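Long-range contacts in Blo t 1 allergen (Blomia tropicalis, PDB 5JT8), which is a mite allergen of the papain cysteine protease family, probably a peptide-bond-cleaving enzyme made as a proform with an inhibitory propeptide: residues P105-Y110 with E238-T243; V200-Y205 with D217-Q221; Y228-H234 with N325-A331. All blocks are in the same frame, centred on the assembly; numbering follows the deposited sequence.

Contact 1 of 3, residues P105-Y110 with E238-T243; sequences PLINTY and EDVMYT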
loop_
_atom_site.group_PDB
_atom_site.type_symbol
_atom_site.label_atom_id
_atom_site.label_comp_id
_atom_site.label_asym_id
_atom_site.label_seq_id
_atom_site.Cartn_x
_atom_site.Cartn_y
_atom_site.Cartn_z
ATOM N N PRO A 105 13.611 19.939 -1.595
ATOM C CA PRO A 105 13.237 19.238 -2.830
ATOM C C PRO A 105 14.480 18.656 -3.482
ATOM O O PRO A 105 15.577 18.987 -3.034
ATOM C CB PRO A 105 12.628 20.338 -3.720
ATOM C CG PRO A 105 12.543 21.553 -2.882
ATOM C CD PRO A 105 13.478 21.402 -1.723
ATOM N N LEU A 106 14.317 17.819 -4.504
ATOM C CA LEU A 106 15.454 17.376 -5.307
ATOM C C LEU A 106 16.179 18.563 -5.919
ATOM O O LEU A 106 15.558 19.594 -6.212
ATOM C CB LEU A 106 15.005 16.445 -6.424
ATOM C CG LEU A 106 14.146 15.259 -5.963
ATOM C CD1 LEU A 106 13.748 14.408 -7.157
ATOM C CD2 LEU A 106 14.888 14.424 -4.918
ATOM N N ILE A 107 17.487 18.416 -6.112
ATOM C CA ILE A 107 18.239 19.362 -6.932
ATOM C C ILE A 107 17.533 19.428 -8.292
ATOM O O ILE A 107 17.326 18.404 -8.955
ATOM C CB ILE A 107 19.731 18.950 -7.080
ATOM C CG1 ILE A 107 20.471 19.170 -5.749
ATOM C CG2 ILE A 107 20.404 19.726 -8.209
ATOM C CD1 ILE A 107 21.809 18.427 -5.673
ATOM N N ASN A 108 17.147 20.640 -8.678
ATOM C CA ASN A 108 16.082 20.841 -9.664
ATOM C C ASN A 108 16.595 20.975 -11.078
ATOM O O ASN A 108 16.174 21.869 -11.823
ATOM C CB ASN A 108 15.257 22.086 -9.303
ATOM C CG ASN A 108 13.918 22.137 -10.030
ATOM O OD1 ASN A 108 13.221 21.124 -10.144
ATOM N ND2 ASN A 108 13.559 23.318 -10.532
ATOM N N THR A 109 17.495 20.084 -11.461
ATOM C CA THR A 109 18.157 20.236 -12.741
ATOM C C THR A 109 17.906 19.076 -13.696
ATOM O O THR A 109 18.529 19.001 -14.756
ATOM C CB THR A 109 19.660 20.398 -12.547
ATOM O OG1 THR A 109 20.183 19.216 -11.924
ATOM C CG2 THR A 109 19.955 21.623 -11.668
ATOM N N TYR A 110 17.000 18.175 -13.328
ATOM C CA TYR A 110 16.645 17.086 -14.229
ATOM C C TYR A 110 15.787 17.654 -15.363
ATOM O O TYR A 110 14.976 18.562 -15.152
ATOM C CB TYR A 110 15.938 15.938 -13.481
ATOM C CG TYR A 110 14.743 16.322 -12.616
ATOM C CD1 TYR A 110 13.448 16.381 -13.149
ATOM C CD2 TYR A 110 14.909 16.601 -11.260
ATOM C CE1 TYR A 110 12.361 16.721 -12.352
ATOM C CE2 TYR A 110 13.835 16.947 -10.458
ATOM C CZ TYR A 110 12.567 17.005 -11.003
ATOM O OH TYR A 110 11.515 17.356 -10.189
ATOM N N GLU A 238 6.520 16.256 -9.807
ATOM C CA GLU A 238 7.731 16.171 -10.608
ATOM C C GLU A 238 8.891 15.461 -9.874
ATOM O O GLU A 238 9.549 14.592 -10.457
ATOM C CB GLU A 238 8.172 17.581 -11.047
ATOM C CG GLU A 238 7.233 18.282 -12.024
ATOM C CD GLU A 238 5.802 18.495 -11.484
ATOM O OE1 GLU A 238 5.616 19.045 -10.358
ATOM O OE2 GLU A 238 4.856 18.100 -12.206
ATOM N N ASP A 239 9.154 15.846 -8.632
ATOM C CA ASP A 239 10.173 15.153 -7.832
ATOM C C ASP A 239 9.838 13.666 -7.736
ATOM O O ASP A 239 10.692 12.800 -7.943
ATOM C CB ASP A 239 10.289 15.756 -6.417
ATOM C CG ASP A 239 11.095 17.038 -6.395
ATOM O OD1 ASP A 239 11.451 17.497 -7.485
ATOM O OD2 ASP A 239 11.360 17.600 -5.300
ATOM N N VAL A 240 8.576 13.383 -7.426
ATOM C CA VAL A 240 8.136 12.006 -7.250
ATOM C C VAL A 240 8.310 11.231 -8.544
ATOM O O VAL A 240 8.888 10.152 -8.524
ATOM C CB VAL A 240 6.677 11.929 -6.774
ATOM C CG1 VAL A 240 6.224 10.484 -6.730
ATOM C CG2 VAL A 240 6.567 12.556 -5.384
ATOM N N MET A 241 7.849 11.793 -9.665
ATOM C CA MET A 241 7.985 11.147 -10.980
ATOM C C MET A 241 9.442 10.908 -11.339
ATOM O O MET A 241 9.820 9.837 -11.823
ATOM C CB MET A 241 7.331 11.985 -12.103
ATOM C CG MET A 241 5.815 12.162 -11.977
ATOM S SD MET A 241 5.175 13.634 -12.847
ATOM C CE MET A 241 5.404 13.138 -14.527
ATOM N N TYR A 242 10.267 11.922 -11.137
ATOM C CA TYR A 242 11.687 11.731 -11.362
ATOM C C TYR A 242 12.312 10.646 -10.456
ATOM O O TYR A 242 13.144 9.842 -10.908
ATOM C CB TYR A 242 12.428 13.039 -11.162
ATOM C CG TYR A 242 13.802 12.913 -11.717
ATOM C CD1 TYR A 242 14.007 12.879 -13.093
ATOM C CD2 TYR A 242 14.893 12.740 -10.877
ATOM C CE1 TYR A 242 15.272 12.716 -13.617
ATOM C CE2 TYR A 242 16.158 12.589 -11.381
ATOM C CZ TYR A 242 16.346 12.584 -12.749
ATOM O OH TYR A 242 17.614 12.435 -13.253
ATOM N N THR A 243 11.938 10.653 -9.178
ATOM C CA THR A 243 12.407 9.623 -8.237
ATOM C C THR A 243 12.016 8.232 -8.726
ATOM O O THR A 243 12.828 7.308 -8.720
ATOM C CB THR A 243 11.845 9.875 -6.828
ATOM O OG1 THR A 243 12.346 11.133 -6.352
ATOM C CG2 THR A 243 12.218 8.724 -5.847
HETATM O O HOH W 1 13.090 19.782 -7.342
#
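This is a polar and aromatic contact between a loop and a helix at the edge of the fold. Residues 105-110 lie in the loop between helix 94-100 and strand 117-118. Residues 238-243 lie on helix 237-247. Asp239 is the polar centre. Its OD2 accepts a hydrogen bond from Leu106 N at 3.1 Å, and its OD1 accepts one from Tyr110 OH at 2.7 Å. Both ends of the loop segment are thus tied to one buried carboxylate. Water 1 adds a third link, 2.7 Å from Leu106 O and 2.8 Å from Asp239 OD1. One helical turn on, Tyr242 meets Tyr110 in an offset stack, with centroids 4.2 Å apart and planes at 13°. The overlap is close: Tyr110 CB sits over the Tyr242 ring, 3.5 Å from its centroid, and Tyr242 CB sits over the Tyr110 ring at 3.9 Å. Leu106 fills the space beside them, with CD1 4.2 Å from Tyr242 CD2 and 3.7 Å from Thr243 OG1. Between its two ends the loop bulges outward through an inverse gamma turn centred on Asn108. Elsewhere on the helix, Val240 and Met241 pack on Trp297 of strand 294-300. The arrangement is consistent with a papain-like proenzyme, in which the linking chain between propeptide and protease runs over the surface of the protease part.

Contact 2 of 3, residues V200-Y205 with D217-Q221; sequences VEERNY and DVEGQ. Unlike the reference sequence in segment 200-205: Arg203 (reference Glu).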
loop_
_atom_site.group_PDB
_atom_site.type_symbol
_atom_site.label_atom_id
_atom_site.label_comp_id
_atom_site.label_asym_id
_atom_site.label_seq_id
_atom_site.Cartn_x
_atom_site.Cartn_y
_atom_site.Cartn_z
ATOM N N VAL A 200 14.183 -13.324 4.124
ATOM C CA VAL A 200 14.153 -14.590 3.403
ATOM C C VAL A 200 12.924 -14.580 2.501
ATOM O O VAL A 200 12.058 -13.708 2.623
ATOM C CB VAL A 200 14.104 -15.826 4.335
ATOM C CG1 VAL A 200 15.354 -15.905 5.205
ATOM C CG2 VAL A 200 12.829 -15.824 5.175
ATOM N N GLU A 201 12.838 -15.555 1.607
ATOM C CA GLU A 201 11.678 -15.655 0.728
ATOM C C GLU A 201 10.445 -16.154 1.464
ATOM O O GLU A 201 10.538 -16.815 2.513
ATOM C CB GLU A 201 11.967 -16.584 -0.445
ATOM C CG GLU A 201 12.804 -15.975 -1.558
ATOM C CD GLU A 201 13.376 -17.059 -2.456
ATOM O OE1 GLU A 201 14.258 -17.811 -1.976
ATOM O OE2 GLU A 201 12.926 -17.175 -3.619
ATOM N N GLU A 202 9.295 -15.827 0.884
ATOM C CA GLU A 202 7.995 -16.303 1.331
ATOM C C GLU A 202 7.956 -17.788 1.719
ATOM O O GLU A 202 7.383 -18.144 2.751
ATOM C CB GLU A 202 6.959 -16.020 0.230
ATOM C CG GLU A 202 5.569 -16.514 0.544
ATOM C CD GLU A 202 4.913 -15.731 1.660
ATOM O OE1 GLU A 202 5.373 -14.611 1.943
ATOM O OE2 GLU A 202 3.935 -16.234 2.245
ATOM N N ARG A 203 8.571 -18.645 0.903
ATOM C CA ARG A 203 8.610 -20.091 1.160
ATOM C C ARG A 203 9.094 -20.441 2.558
ATOM O O ARG A 203 8.649 -21.415 3.158
ATOM C CB ARG A 203 9.541 -20.813 0.178
ATOM C CG ARG A 203 9.167 -20.821 -1.289
ATOM C CD ARG A 203 10.432 -21.089 -2.108
ATOM N NE ARG A 203 11.258 -22.114 -1.458
ATOM C CZ ARG A 203 12.584 -22.073 -1.348
ATOM N NH1 ARG A 203 13.271 -21.056 -1.855
ATOM N NH2 ARG A 203 13.224 -23.061 -0.729
ATOM N N ASN A 204 10.055 -19.671 3.044
ATOM C CA ASN A 204 10.750 -20.014 4.268
ATOM C C ASN A 204 10.138 -19.348 5.499
ATOM O O ASN A 204 10.405 -19.754 6.622
ATOM C CB ASN A 204 12.224 -19.644 4.136
ATOM C CG ASN A 204 12.969 -20.569 3.193
ATOM O OD1 ASN A 204 13.544 -20.133 2.200
ATOM N ND2 ASN A 204 12.955 -21.856 3.499
ATOM N N TYR A 205 9.313 -18.328 5.289
ATOM C CA TYR A 205 8.653 -17.657 6.405
ATOM C C TYR A 205 7.306 -17.184 5.862
ATOM O O TYR A 205 7.161 -16.013 5.503
ATOM C CB TYR A 205 9.502 -16.465 6.920
ATOM C CG TYR A 205 9.158 -15.932 8.313
ATOM C CD1 TYR A 205 7.853 -15.956 8.777
ATOM C CD2 TYR A 205 10.164 -15.559 9.214
ATOM C CE1 TYR A 205 7.530 -15.521 10.047
ATOM C CE2 TYR A 205 9.849 -15.101 10.506
ATOM C CZ TYR A 205 8.531 -15.095 10.920
ATOM O OH TYR A 205 8.197 -14.661 12.196
ATOM N N ASP A 217 16.141 -17.627 13.453
ATOM C CA ASP A 217 16.949 -18.742 12.943
ATOM C C ASP A 217 16.254 -19.410 11.759
ATOM O O ASP A 217 16.281 -20.638 11.608
ATOM C CB ASP A 217 17.270 -19.793 14.026
ATOM C CG ASP A 217 16.036 -20.492 14.574
ATOM O OD1 ASP A 217 15.099 -19.814 15.026
ATOM O OD2 ASP A 217 15.996 -21.738 14.529
ATOM N N VAL A 218 15.621 -18.591 10.926
ATOM C CA VAL A 218 15.138 -19.056 9.638
ATOM C C VAL A 218 16.298 -19.004 8.675
ATOM O O VAL A 218 16.909 -17.950 8.504
ATOM C CB VAL A 218 13.994 -18.194 9.076
ATOM C CG1 VAL A 218 13.369 -18.883 7.870
ATOM C CG2 VAL A 218 12.956 -17.935 10.134
ATOM N N GLU A 219 16.618 -20.120 8.036
ATOM C CA GLU A 219 17.638 -20.045 7.014
ATOM C C GLU A 219 16.954 -19.904 5.657
ATOM O O GLU A 219 15.723 -19.806 5.558
ATOM C CB GLU A 219 18.586 -21.252 7.052
ATOM C CG GLU A 219 19.991 -20.882 6.538
ATOM C CD GLU A 219 20.938 -22.054 6.457
ATOM O OE1 GLU A 219 20.454 -23.202 6.437
ATOM O OE2 GLU A 219 22.169 -21.825 6.410
ATOM N N GLY A 220 17.759 -19.878 4.612
ATOM C CA GLY A 220 17.267 -19.541 3.300
ATOM C C GLY A 220 18.096 -18.352 2.920
ATOM O O GLY A 220 18.661 -17.686 3.788
ATOM N N GLN A 221 18.200 -18.087 1.631
ATOM C CA GLN A 221 18.942 -16.926 1.195
ATOM C C GLN A 221 18.251 -15.661 1.712
ATOM O O GLN A 221 17.026 -15.636 1.858
ATOM C CB GLN A 221 19.051 -16.915 -0.322
ATOM C CG GLN A 221 19.925 -15.809 -0.847
ATOM C CD GLN A 221 20.622 -16.212 -2.112
ATOM O OE1 GLN A 221 20.768 -17.404 -2.397
ATOM N NE2 GLN A 221 21.066 -15.226 -2.883
HETATM O O HOH W 2 14.860 -17.220 1.193
#
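Val218 has the most surface covered here, followed by Val200 and Asn204. Val218 points its two methyls into residues 200-205. Its CG1 lies 4.1 Å from Val200 CG2 and 3.3 Å from Asn204 O, and its CG2 lies 3.8 Å from Tyr205 CD2. The Tyr205 hydroxyl is held by Asp167 of helix 162-168. Val200 also rests on the backbone: its CG1 is 3.9 Å from Glu219 O, and its CA makes a CH...O contact of 3.4 Å with Gln221 O. The two segments are the feet of a long loop between helix 187-196 and strand 227-230, in the papain-like protease part of the chain. The 11 residues between them have no helix or strand. They include Cys214, whose disulfide to Cys168 fixes the loop to helix 162-168. Asn204 closes a single turn, in which Asn204 N is hydrogen-bonded to Glu201 O at 2.9 Å, and faces Gly220, whose CA is 3.9 Å from Asn204 OD1. A CB on Gly220 would strike that oxygen and the preceding carbonyl. Direct hydrogen bonds between the segments are absent. Water 2 bridges them instead, 2.7 Å from Glu201 N and 2.8 Å from Gln221 O.

Contact 3 of 3, residues Y228-H234 with N325-A331; sequences YQQLRYH and NNYVTYA. Unlike the reference sequence in segment 228-234: His234 (reference Gln). Unlike the reference sequence in segment 325-331: Tyr327 (reference Phe).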
loop_
_atom_site.group_PDB
_atom_site.type_symbol
_atom_site.label_atom_id
_atom_site.label_comp_id
_atom_site.label_asym_id
_atom_site.label_seq_id
_atom_site.Cartn_x
_atom_site.Cartn_y
_atom_site.Cartn_z
ATOM N N TYR A 228 17.862 3.574 1.756
ATOM C CA TYR A 228 16.563 4.104 1.382
ATOM C C TYR A 228 16.519 5.584 1.723
ATOM O O TYR A 228 17.284 6.055 2.563
ATOM C CB TYR A 228 15.444 3.355 2.102
ATOM C CG TYR A 228 15.489 3.508 3.604
ATOM C CD1 TYR A 228 16.257 2.655 4.383
ATOM C CD2 TYR A 228 14.763 4.511 4.247
ATOM C CE1 TYR A 228 16.289 2.785 5.762
ATOM C CE2 TYR A 228 14.802 4.651 5.630
ATOM C CZ TYR A 228 15.561 3.794 6.376
ATOM O OH TYR A 228 15.588 3.930 7.746
ATOM N N GLN A 229 15.642 6.328 1.067
ATOM C CA GLN A 229 15.545 7.761 1.346
ATOM C C GLN A 229 14.111 8.225 1.227
ATOM O O GLN A 229 13.456 7.987 0.219
ATOM C CB GLN A 229 16.438 8.571 0.398
ATOM C CG GLN A 229 16.261 10.106 0.530
ATOM C CD GLN A 229 16.837 10.662 1.833
ATOM O OE1 GLN A 229 18.013 10.447 2.145
ATOM N NE2 GLN A 229 16.008 11.380 2.597
ATOM N N GLN A 230 13.630 8.891 2.263
ATOM C CA GLN A 230 12.282 9.438 2.258
ATOM C C GLN A 230 12.306 10.849 1.753
ATOM O O GLN A 230 13.070 11.662 2.271
ATOM C CB GLN A 230 11.689 9.407 3.648
ATOM C CG GLN A 230 10.466 10.279 3.826
ATOM C CD GLN A 230 9.710 9.919 5.094
ATOM O OE1 GLN A 230 9.869 8.826 5.620
ATOM N NE2 GLN A 230 8.899 10.839 5.592
ATOM N N LEU A 231 11.484 11.144 0.751
ATOM C CA LEU A 231 11.464 12.478 0.161
ATOM C C LEU A 231 10.818 13.507 1.107
ATOM O O LEU A 231 10.136 13.159 2.081
ATOM C CB LEU A 231 10.723 12.480 -1.185
ATOM C CG LEU A 231 11.230 11.647 -2.380
ATOM C CD1 LEU A 231 10.389 11.966 -3.635
ATOM C CD2 LEU A 231 12.711 11.874 -2.676
ATOM N N ARG A 232 11.072 14.775 0.803
ATOM C CA ARG A 232 10.474 15.920 1.485
ATOM C C ARG A 232 8.951 15.784 1.590
ATOM O O ARG A 232 8.307 15.367 0.629
ATOM C CB ARG A 232 10.858 17.192 0.720
ATOM C CG ARG A 232 10.093 18.431 1.082
ATOM C CD ARG A 232 10.443 19.566 0.129
ATOM N NE ARG A 232 9.568 20.706 0.360
ATOM C CZ ARG A 232 8.500 20.994 -0.373
ATOM N NH1 ARG A 232 8.179 20.246 -1.419
ATOM N NH2 ARG A 232 7.759 22.048 -0.072
ATOM N N TYR A 233 8.397 16.098 2.762
ATOM C CA TYR A 233 6.951 16.158 2.967
ATOM C C TYR A 233 6.329 17.072 1.920
ATOM O O TYR A 233 6.897 18.120 1.600
ATOM C CB TYR A 233 6.624 16.659 4.387
ATOM C CG TYR A 233 5.146 16.590 4.760
ATOM C CD1 TYR A 233 4.547 15.377 5.091
ATOM C CD2 TYR A 233 4.350 17.745 4.790
ATOM C CE1 TYR A 233 3.192 15.306 5.438
ATOM C CE2 TYR A 233 3.000 17.682 5.136
ATOM C CZ TYR A 233 2.427 16.458 5.455
ATOM O OH TYR A 233 1.092 16.382 5.793
ATOM N N HIS A 234 5.185 16.670 1.369
ATOM C CA HIS A 234 4.550 17.423 0.280
ATOM C C HIS A 234 5.465 17.575 -0.937
ATOM O O HIS A 234 5.544 18.657 -1.514
ATOM C CB HIS A 234 4.120 18.835 0.729
ATOM C CG HIS A 234 2.814 18.886 1.457
ATOM N ND1 HIS A 234 2.088 17.760 1.777
ATOM C CD2 HIS A 234 2.103 19.938 1.930
ATOM C CE1 HIS A 234 0.986 18.114 2.417
ATOM N NE2 HIS A 234 0.973 19.432 2.525
ATOM N N ASN A 325 1.477 12.466 -1.995
ATOM C CA ASN A 325 2.791 13.113 -1.954
ATOM C C ASN A 325 3.391 13.325 -0.556
ATOM O O ASN A 325 4.457 13.927 -0.432
ATOM C CB ASN A 325 2.725 14.490 -2.633
ATOM C CG ASN A 325 2.299 14.420 -4.084
ATOM O OD1 ASN A 325 1.182 14.005 -4.398
ATOM N ND2 ASN A 325 3.189 14.850 -4.983
ATOM N N ASN A 326 2.710 12.889 0.494
ATOM C CA ASN A 326 3.151 13.243 1.842
ATOM C C ASN A 326 4.437 12.525 2.241
ATOM O O ASN A 326 5.371 13.149 2.733
ATOM C CB ASN A 326 2.047 12.949 2.871
ATOM C CG ASN A 326 0.867 13.914 2.765
ATOM O OD1 ASN A 326 0.929 14.908 2.041
ATOM N ND2 ASN A 326 -0.199 13.636 3.515
ATOM N N TYR A 327 4.482 11.218 2.006
ATOM C CA TYR A 327 5.548 10.371 2.533
ATOM C C TYR A 327 6.040 9.378 1.504
ATOM O O TYR A 327 5.710 8.186 1.547
ATOM C CB TYR A 327 5.076 9.598 3.770
ATOM C CG TYR A 327 4.517 10.458 4.864
ATOM C CD1 TYR A 327 5.355 11.227 5.668
ATOM C CD2 TYR A 327 3.150 10.497 5.111
ATOM C CE1 TYR A 327 4.842 12.007 6.690
ATOM C CE2 TYR A 327 2.630 11.280 6.119
ATOM C CZ TYR A 327 3.480 12.035 6.904
ATOM O OH TYR A 327 2.961 12.804 7.908
ATOM N N VAL A 328 6.850 9.868 0.584
ATOM C CA VAL A 328 7.333 9.055 -0.499
ATOM C C VAL A 328 8.755 8.591 -0.193
ATOM O O VAL A 328 9.622 9.408 0.152
ATOM C CB VAL A 328 7.287 9.832 -1.807
ATOM C CG1 VAL A 328 7.749 8.962 -2.966
ATOM C CG2 VAL A 328 5.856 10.350 -2.042
ATOM N N THR A 329 8.984 7.287 -0.317
ATOM C CA THR A 329 10.272 6.698 0.040
ATOM C C THR A 329 10.762 5.773 -1.041
ATOM O O THR A 329 10.020 4.898 -1.475
ATOM C CB THR A 329 10.186 5.885 1.339
ATOM O OG1 THR A 329 9.767 6.733 2.408
ATOM C CG2 THR A 329 11.552 5.245 1.675
ATOM N N TYR A 330 12.012 5.945 -1.471
ATOM C CA TYR A 330 12.606 4.988 -2.405
ATOM C C TYR A 330 13.722 4.183 -1.723
ATOM O O TYR A 330 14.196 4.542 -0.641
ATOM C CB TYR A 330 13.138 5.703 -3.660
ATOM C CG TYR A 330 14.335 6.648 -3.444
ATOM C CD1 TYR A 330 14.143 7.990 -3.157
ATOM C CD2 TYR A 330 15.646 6.195 -3.575
ATOM C CE1 TYR A 330 15.221 8.859 -2.993
ATOM C CE2 TYR A 330 16.732 7.059 -3.426
ATOM C CZ TYR A 330 16.504 8.394 -3.132
ATOM O OH TYR A 330 17.555 9.267 -2.979
ATOM N N ALA A 331 14.114 3.075 -2.337
ATOM C CA ALA A 331 15.198 2.277 -1.796
ATOM C C ALA A 331 16.277 2.069 -2.844
ATOM O O ALA A 331 16.078 2.353 -4.030
ATOM C CB ALA A 331 14.677 0.919 -1.284
HETATM O O HOH W 3 8.018 12.881 3.651
HETATM O O HOH W 4 7.146 12.915 0.265
HETATM O O HOH W 5 0.375 13.873 7.580
#
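The axes of the short antiparallel strands 228-230 and 329-331 approach to 4.6 Å, with 168° between their N-to-C directions. Gln229 and Tyr330 form the hydrogen-bonded pair: Gln229 N to Tyr330 O is 2.9 Å and Tyr330 N to Gln229 O is 3.0 Å. Leu231 N to Val328 O, at 2.6 Å, extends the ladder. On one face, Tyr228 CB meets the small Ala331 at CB, 4.2 Å away, and the Tyr228 ring reaches Phe191 and Ile195 of helix 187-196. On the other face the Tyr330 ring folds back over Gln229 CA. Leu231 fills the hollow beside that ring, with CD2 3.9 Å from Tyr330 CE1 and CD1 4.1 Å from Val328 CG1. Val328 packs on Val240 of helix 237-247. Beyond Leu231, water 4 fills a gap, joining Arg232 O (2.7 Å) to Val328 N (3.1 Å). Tyr233 packs against the Asn326 backbone, its CD1 3.3 Å from Asn326 O, and meets the Tyr327 ring obliquely, with centroids 5.3 Å apart. Lys98 makes a cation-pi contact with Tyr233. This two-stranded ribbon, formed with the C-terminal strand between helices 187-196 and 237-247, is consistent with the chain crossings joining the two domains of papain-like proteases.

How the contacts relate
Contacts 1 and 3 are neighbours, with centres about 12 Å apart, and they share helix 237-247 as a support. Thr243 CG2 of contact 1 is 3.4 Å from Tyr330 CD1 of contact 3, and Leu106 CD2 is 4.0 Å from Leu231 CD2. Their segments alternate along the chain. Contact 2 stands apart, its centre about 37 Å from that of contact 1 and 29 Å from that of contact 3. It is nested within the loop closed by contact 1. Cys137, at the position of the catalytic cysteine of papain-like proteases, is seen as S-hydroxycysteine and lies outside all three contacts. A bound nitrate, probably from the crystallisation liquor, is about 4 Å from the Gln230 side chain.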